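PDB 5YKR: probable aminotransferase from Pseudomonas aeruginosa, which is of unsettled function but belongs to the class-III aminotransferases, pyridoxal-phosphate enzymes whose cofactor is carried on a lysine. Local coordinates for residues A[18-23]-A[415-420]; A[26-30]-A[71-77]; A[128-133]-A[279-284]; A[149-153]-A[306-311]. All blocks are in the same frame, centred on the assembly; numbering follows the deposited sequence.

Contact 1. Residues A[18-23]-A[415-420]; sequences RELRRF and LYLLNR
Two halves make this helix pair: a buried salt-bridge network on E19 and an apolar patch around L415. Residues 18-23 are helical; 415-418 lie in the C-terminal part of helix 407-418, which the chain has left by R420 (phi/psi -119/22). CA of E19 lies 6.3 Å from CA of Y416, and CA of F23 lies 6.2 Å from CA of N419. The curled mm side chain of E19 fills the hollow between Y416, N419 and R420. Its OE1 accepts from N419 ND2 (2.9 Å) and R420 NH1 (2.9 Å), and its OE2 from R420 NH2 (2.9 Å). N419 ND2 also reaches E19 O (3.0 Å). R18 and R22 complete a salt-bridge network on E19. On the apolar side, the tp side chain of L415 wedges between L20 (CD2 to L415 CD2, 3.7 Å) and F23 (CD2 to L415 CD1, 3.7 Å), while L418 CD2 meets F23 CE2 at 3.8 Å. Helix 439-456 lies against Y416, whose OH bonds E455, and strand 422-423 follows close to L417 and L418.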
# COMPACT_ATOMS: atom_id res chain seq x y z
N ARG A 18 -25.73 -2.33 -28.89
CA ARG A 18 -25.15 -3.13 -29.97
C ARG A 18 -23.71 -3.52 -29.64
O ARG A 18 -23.31 -4.65 -29.85
CB ARG A 18 -25.18 -2.34 -31.30
CG ARG A 18 -24.79 -3.18 -32.50
CD ARG A 18 -24.88 -2.36 -33.80
NE ARG A 18 -23.93 -1.24 -34.01
CZ ARG A 18 -22.59 -1.31 -34.00
NH1 ARG A 18 -21.96 -2.41 -33.68
NH2 ARG A 18 -21.87 -0.23 -34.25
N GLU A 19 -22.94 -2.59 -29.08
CA GLU A 19 -21.53 -2.85 -28.76
C GLU A 19 -21.41 -3.81 -27.56
O GLU A 19 -20.48 -4.61 -27.47
CB GLU A 19 -20.78 -1.53 -28.53
CG GLU A 19 -20.61 -0.72 -29.82
CD GLU A 19 -19.82 -1.45 -30.88
OE1 GLU A 19 -18.79 -2.03 -30.55
OE2 GLU A 19 -20.24 -1.44 -32.06
N LEU A 20 -22.37 -3.77 -26.64
CA LEU A 20 -22.39 -4.75 -25.54
C LEU A 20 -22.63 -6.17 -26.08
O LEU A 20 -21.97 -7.11 -25.63
CB LEU A 20 -23.43 -4.38 -24.47
CG LEU A 20 -23.07 -3.21 -23.56
CD1 LEU A 20 -24.32 -2.74 -22.82
CD2 LEU A 20 -21.93 -3.57 -22.60
N ARG A 21 -23.53 -6.30 -27.06
CA ARG A 21 -23.72 -7.60 -27.70
C ARG A 21 -22.46 -8.05 -28.45
O ARG A 21 -22.03 -9.20 -28.29
CB ARG A 21 -24.94 -7.58 -28.63
CG ARG A 21 -25.27 -8.91 -29.24
CD ARG A 21 -26.70 -8.89 -29.81
NE ARG A 21 -26.97 -7.78 -30.73
CZ ARG A 21 -26.52 -7.68 -31.99
NH1 ARG A 21 -25.74 -8.64 -32.52
NH2 ARG A 21 -26.82 -6.60 -32.71
N ARG A 22 -21.85 -7.13 -29.20
CA ARG A 22 -20.58 -7.39 -29.90
C ARG A 22 -19.51 -7.80 -28.89
O ARG A 22 -18.74 -8.71 -29.15
CB ARG A 22 -20.13 -6.14 -30.67
CG ARG A 22 -18.92 -6.27 -31.57
CD ARG A 22 -18.48 -4.93 -32.25
NE ARG A 22 -19.47 -4.40 -33.13
CZ ARG A 22 -19.69 -4.86 -34.37
NH1 ARG A 22 -19.00 -5.89 -34.87
NH2 ARG A 22 -20.62 -4.34 -35.12
N PHE A 23 -19.49 -7.17 -27.72
CA PHE A 23 -18.48 -7.48 -26.72
C PHE A 23 -18.64 -8.96 -26.25
O PHE A 23 -17.66 -9.71 -26.11
CB PHE A 23 -18.58 -6.53 -25.53
CG PHE A 23 -17.66 -6.89 -24.43
CD1 PHE A 23 -18.03 -7.86 -23.49
CD2 PHE A 23 -16.40 -6.34 -24.37
CE1 PHE A 23 -17.15 -8.23 -22.49
CE2 PHE A 23 -15.50 -6.72 -23.37
CZ PHE A 23 -15.89 -7.67 -22.42
N LEU A 415 -16.10 1.43 -25.18
CA LEU A 415 -16.40 0.08 -25.65
C LEU A 415 -16.26 -0.05 -27.17
O LEU A 415 -15.79 -1.09 -27.65
CB LEU A 415 -17.82 -0.32 -25.23
CG LEU A 415 -18.23 -1.77 -25.51
CD1 LEU A 415 -17.26 -2.76 -24.89
CD2 LEU A 415 -19.64 -2.02 -25.02
N TYR A 416 -16.68 0.97 -27.91
CA TYR A 416 -16.52 0.96 -29.37
C TYR A 416 -15.05 0.76 -29.72
O TYR A 416 -14.70 -0.08 -30.58
CB TYR A 416 -17.05 2.26 -29.94
CG TYR A 416 -17.13 2.29 -31.44
CD1 TYR A 416 -16.02 2.56 -32.20
CD2 TYR A 416 -18.34 2.02 -32.10
CE1 TYR A 416 -16.09 2.63 -33.59
CE2 TYR A 416 -18.42 2.06 -33.48
CZ TYR A 416 -17.26 2.35 -34.21
OH TYR A 416 -17.31 2.40 -35.58
N LEU A 417 -14.16 1.48 -29.03
CA LEU A 417 -12.73 1.34 -29.27
C LEU A 417 -12.21 -0.03 -28.84
O LEU A 417 -11.44 -0.68 -29.56
CB LEU A 417 -11.95 2.48 -28.63
CG LEU A 417 -11.68 3.61 -29.60
CD1 LEU A 417 -12.97 4.31 -30.02
CD2 LEU A 417 -10.76 4.64 -29.05
N LEU A 418 -12.64 -0.49 -27.67
CA LEU A 418 -12.19 -1.81 -27.16
C LEU A 418 -12.51 -2.94 -28.14
O LEU A 418 -11.66 -3.77 -28.49
CB LEU A 418 -12.83 -2.06 -25.78
CG LEU A 418 -12.44 -3.36 -25.06
CD1 LEU A 418 -12.59 -3.18 -23.54
CD2 LEU A 418 -13.18 -4.60 -25.56
N ASN A 419 -13.76 -2.94 -28.62
CA ASN A 419 -14.19 -3.99 -29.57
C ASN A 419 -13.47 -3.95 -30.92
O ASN A 419 -13.58 -4.90 -31.69
CB ASN A 419 -15.71 -3.88 -29.82
CG ASN A 419 -16.57 -4.44 -28.68
OD1 ASN A 419 -16.16 -5.30 -27.90
ND2 ASN A 419 -17.82 -3.92 -28.60
N ARG A 420 -12.74 -2.87 -31.18
CA ARG A 420 -11.96 -2.72 -32.42
C ARG A 420 -10.47 -2.58 -32.14
O ARG A 420 -9.70 -2.12 -32.97
CB ARG A 420 -12.54 -1.54 -33.23
CG ARG A 420 -13.94 -1.84 -33.76
CD ARG A 420 -14.65 -0.57 -34.20
NE ARG A 420 -16.04 -0.85 -34.56
CZ ARG A 420 -17.03 -1.10 -33.72
NH1 ARG A 420 -16.81 -1.14 -32.40
NH2 ARG A 420 -18.24 -1.40 -34.18

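Contact 2. Residues A[26-30]-A[71-77]; sequences LHPRS and DIDGQQY
D73, in a tight turn, receives two backbone amides at the start of a helix. The chain leaves one helix at H27 and enters the next at P28, so that H27 (phi/psi -125/54) holds the N-cap position. Opposite it, residues 71-74 form a type I beta turn, with G74 N bonded to D71 O at 3.0 Å and G74 at positive phi (80/5). L26 comes first, its O lying 3.9 Å from D73 CB and its CD2 4.3 Å from Q75 NE2. The H27 ring (chi1 m) points NE2 to within 3.0 Å of Y77 OH; H27 NE2 bonds water 1 at 2.8 Å, a water that also accepts from Q75 NE2, and H27 ND1 bonds F23 O. P28 sets CD 3.2 Å from D73 OD1. At R29, whose CA is 5.8 Å from that of D73, the backbone N donates to D73 OD1 (2.8 Å), and S30 N donates to D73 OD2 (3.1 Å), so the carboxylate takes two amides of the first helical turn. S30 OG bonds L60 N and water 2, which also links D73 OD2 and, weakly, D71 OD2. D71 OD2 accepts from Y77 OH (2.7 Å), tying the turn to its outgoing strand. The turn joins strands 68-71 and 76-79, and helix 28-37 starts over it, with E115 of the second subunit packed on R29 and I72.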
# COMPACT_ATOMS: atom_id res chain seq x y z
N LEU A 26 -17.44 -11.36 -29.10
CA LEU A 26 -15.99 -11.34 -29.33
C LEU A 26 -15.18 -11.90 -28.18
O LEU A 26 -14.05 -12.32 -28.41
CB LEU A 26 -15.53 -9.89 -29.57
CG LEU A 26 -15.87 -9.27 -30.92
CD1 LEU A 26 -15.52 -7.79 -30.91
CD2 LEU A 26 -15.13 -9.96 -32.07
N HIS A 27 -15.72 -11.86 -26.95
CA HIS A 27 -14.90 -12.23 -25.77
C HIS A 27 -15.52 -13.35 -24.92
O HIS A 27 -15.62 -13.21 -23.70
CB HIS A 27 -14.59 -10.98 -24.95
CG HIS A 27 -14.17 -9.79 -25.76
ND1 HIS A 27 -15.07 -8.83 -26.22
CD2 HIS A 27 -12.95 -9.42 -26.23
CE1 HIS A 27 -14.40 -7.92 -26.91
NE2 HIS A 27 -13.11 -8.25 -26.94
N PRO A 28 -15.86 -14.50 -25.52
CA PRO A 28 -16.59 -15.50 -24.73
C PRO A 28 -15.79 -16.14 -23.58
O PRO A 28 -16.35 -16.45 -22.55
CB PRO A 28 -17.03 -16.54 -25.78
CG PRO A 28 -16.01 -16.41 -26.88
CD PRO A 28 -15.73 -14.92 -26.92
N ARG A 29 -14.51 -16.34 -23.78
CA ARG A 29 -13.70 -16.93 -22.74
C ARG A 29 -13.52 -15.96 -21.55
O ARG A 29 -13.56 -16.41 -20.42
CB ARG A 29 -12.35 -17.40 -23.27
CG ARG A 29 -12.46 -18.51 -24.28
CD ARG A 29 -11.13 -18.85 -24.90
NE ARG A 29 -10.20 -19.40 -23.93
CZ ARG A 29 -9.00 -19.88 -24.25
NH1 ARG A 29 -8.56 -19.89 -25.52
NH2 ARG A 29 -8.23 -20.38 -23.29
N SER A 30 -13.39 -14.66 -21.79
CA SER A 30 -13.39 -13.71 -20.66
C SER A 30 -14.72 -13.73 -19.93
O SER A 30 -14.73 -13.68 -18.70
CB SER A 30 -12.99 -12.29 -21.11
OG SER A 30 -11.59 -12.25 -21.29
N ASP A 71 -5.61 -10.77 -25.18
CA ASP A 71 -6.51 -11.37 -24.19
C ASP A 71 -6.63 -12.90 -24.36
O ASP A 71 -6.06 -13.49 -25.28
CB ASP A 71 -7.85 -10.64 -24.15
CG ASP A 71 -8.76 -10.91 -25.34
OD1 ASP A 71 -8.52 -11.89 -26.07
OD2 ASP A 71 -9.76 -10.15 -25.48
N ILE A 72 -7.38 -13.54 -23.49
CA ILE A 72 -7.49 -14.99 -23.53
C ILE A 72 -8.37 -15.51 -24.64
O ILE A 72 -8.36 -16.71 -24.89
CB ILE A 72 -7.91 -15.58 -22.16
CG1 ILE A 72 -9.30 -15.11 -21.73
CG2 ILE A 72 -6.84 -15.29 -21.08
CD1 ILE A 72 -9.83 -15.92 -20.55
N ASP A 73 -9.11 -14.61 -25.31
CA ASP A 73 -9.83 -14.93 -26.54
C ASP A 73 -8.96 -14.75 -27.80
O ASP A 73 -9.46 -14.92 -28.91
CB ASP A 73 -11.13 -14.13 -26.63
CG ASP A 73 -12.18 -14.64 -25.67
OD1 ASP A 73 -12.80 -15.72 -25.95
OD2 ASP A 73 -12.41 -13.95 -24.64
N GLY A 74 -7.69 -14.36 -27.63
CA GLY A 74 -6.83 -14.11 -28.77
C GLY A 74 -6.99 -12.78 -29.45
O GLY A 74 -6.33 -12.52 -30.45
N GLN A 75 -7.82 -11.90 -28.89
CA GLN A 75 -7.94 -10.55 -29.41
C GLN A 75 -6.72 -9.77 -29.04
O GLN A 75 -6.19 -9.90 -27.90
CB GLN A 75 -9.17 -9.85 -28.84
CG GLN A 75 -10.48 -10.48 -29.24
CD GLN A 75 -10.84 -10.16 -30.65
OE1 GLN A 75 -10.74 -11.01 -31.50
NE2 GLN A 75 -11.16 -8.88 -30.93
N GLN A 76 -6.28 -8.91 -29.95
CA GLN A 76 -5.10 -8.07 -29.76
C GLN A 76 -5.51 -6.64 -29.69
O GLN A 76 -6.39 -6.20 -30.41
CB GLN A 76 -4.08 -8.29 -30.89
CG GLN A 76 -3.49 -9.69 -30.84
CD GLN A 76 -2.28 -9.88 -31.74
OE1 GLN A 76 -1.38 -9.02 -31.84
NE2 GLN A 76 -2.27 -11.01 -32.42
N TYR A 77 -4.82 -5.86 -28.85
CA TYR A 77 -5.11 -4.47 -28.60
C TYR A 77 -3.84 -3.64 -28.62
O TYR A 77 -2.77 -4.15 -28.24
CB TYR A 77 -5.77 -4.28 -27.21
CG TYR A 77 -6.95 -5.18 -26.95
CD1 TYR A 77 -6.78 -6.48 -26.54
CD2 TYR A 77 -8.26 -4.74 -27.17
CE1 TYR A 77 -7.85 -7.35 -26.37
CE2 TYR A 77 -9.34 -5.56 -26.94
CZ TYR A 77 -9.15 -6.87 -26.54
OH TYR A 77 -10.26 -7.67 -26.36
O HOH W 1 -12.03 -6.70 -28.98
O HOH W 2 -11.30 -11.77 -23.88

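Contact 3. Residues A[128-133]-A[279-284]; sequences FGLPYW and PDFFVL
F128 lays its ring over that of F282 in an offset stack, centroids 4.5 Å apart and planes at 28°, with F128 CD1 3.4 Å from F282 CZ. It is a clear case of a helix end sealed against a sheet by aromatic overlap. F128 (chi1 m) closes its helix, G129 turns the chain at positive phi (72/20), and 132-133 begin a strand; residues 281-284 are extended, F282 and L284 directing CA-to-CB toward this turn while F281 and V283 direct theirs away. The nearest backbones, L130 and F282, stay 8.0 Å apart between CA atoms, so the meeting belongs mainly to side chains. L130 (mt) rests CD1 3.7 Å from F282 CB and CD2 3.6 Å from P279 O. F282 (chi1 t) also meets W133, CD1 to CH2 at 3.8 Å, and L284 CD2 closes on F128 CZ at 3.6 Å. W133 NE1 bonds L130 O (2.8 Å), bracing the turn. In the seven-stranded mixed sheet, strand 295-299 separates 132-136 from 281-284, whose other face carries helix 139-154.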
# COMPACT_ATOMS: atom_id res chain seq x y z
N PHE A 128 14.50 15.36 -9.03
CA PHE A 128 13.32 16.08 -8.60
C PHE A 128 13.65 17.29 -7.71
O PHE A 128 12.74 18.06 -7.31
CB PHE A 128 12.34 15.15 -7.91
CG PHE A 128 11.78 14.09 -8.81
CD1 PHE A 128 11.08 14.42 -9.99
CD2 PHE A 128 11.94 12.75 -8.51
CE1 PHE A 128 10.58 13.43 -10.80
CE2 PHE A 128 11.44 11.77 -9.31
CZ PHE A 128 10.77 12.10 -10.47
N GLY A 129 14.93 17.52 -7.41
CA GLY A 129 15.33 18.76 -6.80
C GLY A 129 14.96 19.01 -5.35
O GLY A 129 14.89 20.18 -4.93
N LEU A 130 14.67 17.95 -4.63
CA LEU A 130 14.49 17.97 -3.21
C LEU A 130 15.49 16.97 -2.61
O LEU A 130 15.70 15.89 -3.18
CB LEU A 130 13.07 17.62 -2.81
CG LEU A 130 11.96 18.58 -3.20
CD1 LEU A 130 10.60 18.06 -2.76
CD2 LEU A 130 12.19 19.93 -2.61
N PRO A 131 16.02 17.28 -1.42
CA PRO A 131 17.11 16.47 -0.93
C PRO A 131 16.78 15.16 -0.22
O PRO A 131 17.60 14.25 -0.29
CB PRO A 131 17.83 17.40 0.07
CG PRO A 131 16.79 18.39 0.47
CD PRO A 131 15.96 18.59 -0.72
N TYR A 132 15.61 15.01 0.42
CA TYR A 132 15.37 13.87 1.29
C TYR A 132 14.13 13.10 0.87
O TYR A 132 13.10 13.70 0.61
CB TYR A 132 15.17 14.32 2.75
CG TYR A 132 16.42 14.95 3.33
CD1 TYR A 132 17.50 14.16 3.75
CD2 TYR A 132 16.51 16.30 3.45
CE1 TYR A 132 18.67 14.75 4.20
CE2 TYR A 132 17.65 16.91 3.92
CZ TYR A 132 18.73 16.15 4.31
OH TYR A 132 19.86 16.71 4.81
N TRP A 133 14.23 11.76 0.89
CA TRP A 133 13.20 10.90 0.33
C TRP A 133 12.85 9.75 1.28
O TRP A 133 13.60 9.41 2.21
CB TRP A 133 13.70 10.32 -1.02
CG TRP A 133 13.91 11.42 -1.99
CD1 TRP A 133 14.99 12.26 -2.04
CD2 TRP A 133 12.94 11.96 -2.90
NE1 TRP A 133 14.76 13.27 -2.96
CE2 TRP A 133 13.50 13.13 -3.46
CE3 TRP A 133 11.67 11.56 -3.32
CZ2 TRP A 133 12.82 13.90 -4.43
CZ3 TRP A 133 10.99 12.35 -4.26
CH2 TRP A 133 11.56 13.51 -4.79
N PRO A 279 8.13 22.90 -4.73
CA PRO A 279 7.34 22.13 -3.73
C PRO A 279 8.06 22.06 -2.40
O PRO A 279 9.28 21.98 -2.37
CB PRO A 279 7.23 20.73 -4.34
CG PRO A 279 8.23 20.72 -5.40
CD PRO A 279 8.64 22.07 -5.83
N ASP A 280 7.31 22.00 -1.33
CA ASP A 280 7.87 21.55 -0.02
C ASP A 280 7.99 20.04 0.07
O ASP A 280 8.91 19.53 0.68
CB ASP A 280 7.07 22.12 1.15
CG ASP A 280 7.06 23.62 1.14
OD1 ASP A 280 8.16 24.24 0.96
OD2 ASP A 280 5.95 24.20 1.31
N PHE A 281 6.99 19.37 -0.47
CA PHE A 281 6.92 17.92 -0.57
C PHE A 281 6.51 17.56 -2.00
O PHE A 281 5.72 18.26 -2.61
CB PHE A 281 5.89 17.31 0.39
CG PHE A 281 6.21 17.49 1.83
CD1 PHE A 281 5.82 18.63 2.48
CD2 PHE A 281 6.84 16.50 2.56
CE1 PHE A 281 6.09 18.81 3.82
CE2 PHE A 281 7.10 16.66 3.94
CZ PHE A 281 6.73 17.83 4.55
N PHE A 282 7.03 16.43 -2.47
CA PHE A 282 6.77 15.93 -3.83
C PHE A 282 6.40 14.46 -3.69
O PHE A 282 7.12 13.70 -3.03
CB PHE A 282 8.09 16.07 -4.62
CG PHE A 282 8.03 15.62 -6.04
CD1 PHE A 282 8.22 14.26 -6.38
CD2 PHE A 282 7.83 16.55 -7.06
CE1 PHE A 282 8.16 13.88 -7.70
CE2 PHE A 282 7.80 16.14 -8.37
CZ PHE A 282 7.97 14.82 -8.69
N VAL A 283 5.29 14.06 -4.28
CA VAL A 283 4.81 12.68 -4.23
C VAL A 283 4.68 12.09 -5.64
O VAL A 283 4.15 12.75 -6.56
CB VAL A 283 3.42 12.64 -3.53
CG1 VAL A 283 2.73 11.27 -3.66
CG2 VAL A 283 3.57 13.08 -2.08
N LEU A 284 5.13 10.85 -5.80
CA LEU A 284 5.05 10.17 -7.09
C LEU A 284 4.88 8.67 -6.94
O LEU A 284 5.78 8.01 -6.42
CB LEU A 284 6.32 10.46 -7.90
CG LEU A 284 6.52 9.66 -9.20
CD1 LEU A 284 5.34 9.83 -10.18
CD2 LEU A 284 7.83 10.12 -9.84

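Contact 4. Residues A[149-153]-A[306-311]; sequences LCRML and RIWAVL
This is an apolar helix-to-helix contact with a hydrated polar edge, formed where helix 139-154 nears its end and helix 301-310 finishes, with its centre about 27 Å from the chain's centre. The axes of 149-153 and 306-310 approach to 9.1 Å, with 75° between their directions (signed crossing +75°), a steep crossing that confines the meeting to about one turn of each. L153 and I307 have the nearest CA atoms, 5.6 Å apart. L153, in a pp rotamer, brings CD2 to 3.8 Å from I307 CG1 and CD1 to 3.8 Å from NE of R306, over one face of that guanidinium. L149 (mt) places CD2 4.1 Å from I307 CG2 and 4.3 Å from L311 CD2. As in other enzymes of the PLP-dependent aminotransferase fold, helices pack on the central sheet: C150 and I307 both touch F281 of strand 281-284. M152 turns its chain so that CE meets L311 CB at 4.0 Å, while its O lies 3.7 Å from V310 CG1 and V310 CG2 is 4.0 Å from L153 CA. At the polar edge, L153 O receives water 3 (2.7 Å), which accepts from R306 NE (3.0 Å), and water 4 (3.1 Å), which accepts from R306 NH2 (2.7 Å); R306 also forms a salt bridge to D253. The second subunit closes in beside L311, whose O bonds Y43 OH of that subunit.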
# COMPACT_ATOMS: atom_id res chain seq x y z
N LEU A 149 2.95 13.80 8.95
CA LEU A 149 4.14 14.49 9.35
C LEU A 149 3.91 16.02 9.36
O LEU A 149 4.47 16.72 10.20
CB LEU A 149 5.30 14.12 8.41
CG LEU A 149 5.81 12.69 8.58
CD1 LEU A 149 6.75 12.29 7.48
CD2 LEU A 149 6.49 12.46 9.94
N CYS A 150 3.11 16.53 8.42
CA CYS A 150 2.78 17.97 8.41
C CYS A 150 1.98 18.36 9.64
O CYS A 150 2.19 19.43 10.20
CB CYS A 150 2.07 18.38 7.13
SG CYS A 150 3.10 18.37 5.66
N ARG A 151 1.03 17.51 10.04
CA ARG A 151 0.30 17.76 11.31
C ARG A 151 1.26 17.76 12.51
O ARG A 151 1.16 18.62 13.41
CB ARG A 151 -0.84 16.77 11.50
CG ARG A 151 -1.98 16.95 10.53
CD ARG A 151 -3.19 16.12 10.96
NE ARG A 151 -4.34 16.38 10.13
CZ ARG A 151 -4.73 15.72 9.06
NH1 ARG A 151 -4.10 14.66 8.67
NH2 ARG A 151 -5.81 16.18 8.37
N MET A 152 2.20 16.81 12.52
CA MET A 152 3.17 16.72 13.61
C MET A 152 4.07 17.95 13.68
O MET A 152 4.23 18.52 14.78
CB MET A 152 4.05 15.48 13.48
CG MET A 152 3.32 14.17 13.75
SD MET A 152 4.25 12.73 13.20
CE MET A 152 5.77 12.89 14.11
N LEU A 153 4.60 18.39 12.53
CA LEU A 153 5.56 19.49 12.54
C LEU A 153 4.91 20.82 12.78
O LEU A 153 5.53 21.73 13.36
CB LEU A 153 6.42 19.46 11.30
CG LEU A 153 5.82 19.94 9.98
CD1 LEU A 153 5.98 21.45 9.83
CD2 LEU A 153 6.46 19.26 8.79
N ARG A 306 12.30 20.36 10.37
CA ARG A 306 11.11 20.47 11.22
C ARG A 306 10.59 19.09 11.61
O ARG A 306 10.23 18.86 12.76
CB ARG A 306 10.06 21.28 10.54
CG ARG A 306 10.62 22.71 10.55
CD ARG A 306 9.78 23.70 9.93
NE ARG A 306 8.66 24.06 10.73
CZ ARG A 306 7.86 25.04 10.39
NH1 ARG A 306 8.07 25.68 9.27
NH2 ARG A 306 6.84 25.35 11.16
N ILE A 307 10.65 18.15 10.68
CA ILE A 307 10.23 16.77 10.97
C ILE A 307 11.17 16.11 11.98
O ILE A 307 10.71 15.49 12.97
CB ILE A 307 10.17 15.94 9.67
CG1 ILE A 307 9.05 16.45 8.79
CG2 ILE A 307 10.05 14.44 9.96
CD1 ILE A 307 9.07 15.93 7.36
N TRP A 308 12.48 16.25 11.79
CA TRP A 308 13.41 15.62 12.74
C TRP A 308 13.25 16.14 14.17
O TRP A 308 13.42 15.38 15.14
CB TRP A 308 14.82 15.83 12.27
CG TRP A 308 15.15 15.12 10.96
CD1 TRP A 308 14.73 13.90 10.54
CD2 TRP A 308 16.08 15.59 10.00
NE1 TRP A 308 15.28 13.63 9.31
CE2 TRP A 308 16.13 14.65 8.97
CE3 TRP A 308 16.84 16.75 9.87
CZ2 TRP A 308 16.94 14.81 7.85
CZ3 TRP A 308 17.64 16.89 8.75
CH2 TRP A 308 17.69 15.94 7.77
N ALA A 309 12.83 17.40 14.32
CA ALA A 309 12.64 17.96 15.65
C ALA A 309 11.38 17.47 16.32
O ALA A 309 11.25 17.65 17.54
CB ALA A 309 12.68 19.45 15.56
N VAL A 310 10.43 16.88 15.60
CA VAL A 310 9.28 16.22 16.20
C VAL A 310 9.33 14.70 16.11
O VAL A 310 8.49 14.02 16.72
CB VAL A 310 7.93 16.76 15.63
CG1 VAL A 310 7.73 18.22 16.04
CG2 VAL A 310 7.81 16.59 14.11
N LEU A 311 10.26 14.14 15.34
CA LEU A 311 10.46 12.69 15.20
C LEU A 311 11.97 12.50 15.04
O LEU A 311 12.52 12.42 13.93
CB LEU A 311 9.67 12.14 14.03
CG LEU A 311 9.78 10.63 13.87
CD1 LEU A 311 9.43 9.86 15.13
CD2 LEU A 311 8.90 10.22 12.69
O HOH W 3 8.06 22.61 13.28
O HOH W 4 6.10 24.71 13.73

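Overall arrangement
The four contacts divide into two clusters on opposite sides of the chain's centre. Contacts 1 and 2 touch, N419 OD1 lying 3.3 Å from H27 CE1, and use the successive helices 9-26 and 28-37; both are dominated by carboxylates, one buried among arginines, the other accepting backbone amides at the start of a helix, with water nearby. Contacts 3 and 4, centres about 16 Å apart, share the large sheet's surroundings, F281 CE1 reaching C150 SG at 3.5 Å, and are chiefly apolar. Contact 3 is the most central, about 17 Å from the chain's centre, against 26 to 27 Å for the others; contacts 1 and 3 are buried, contacts 2 and 4 only partly so, and both of these hold bridging waters.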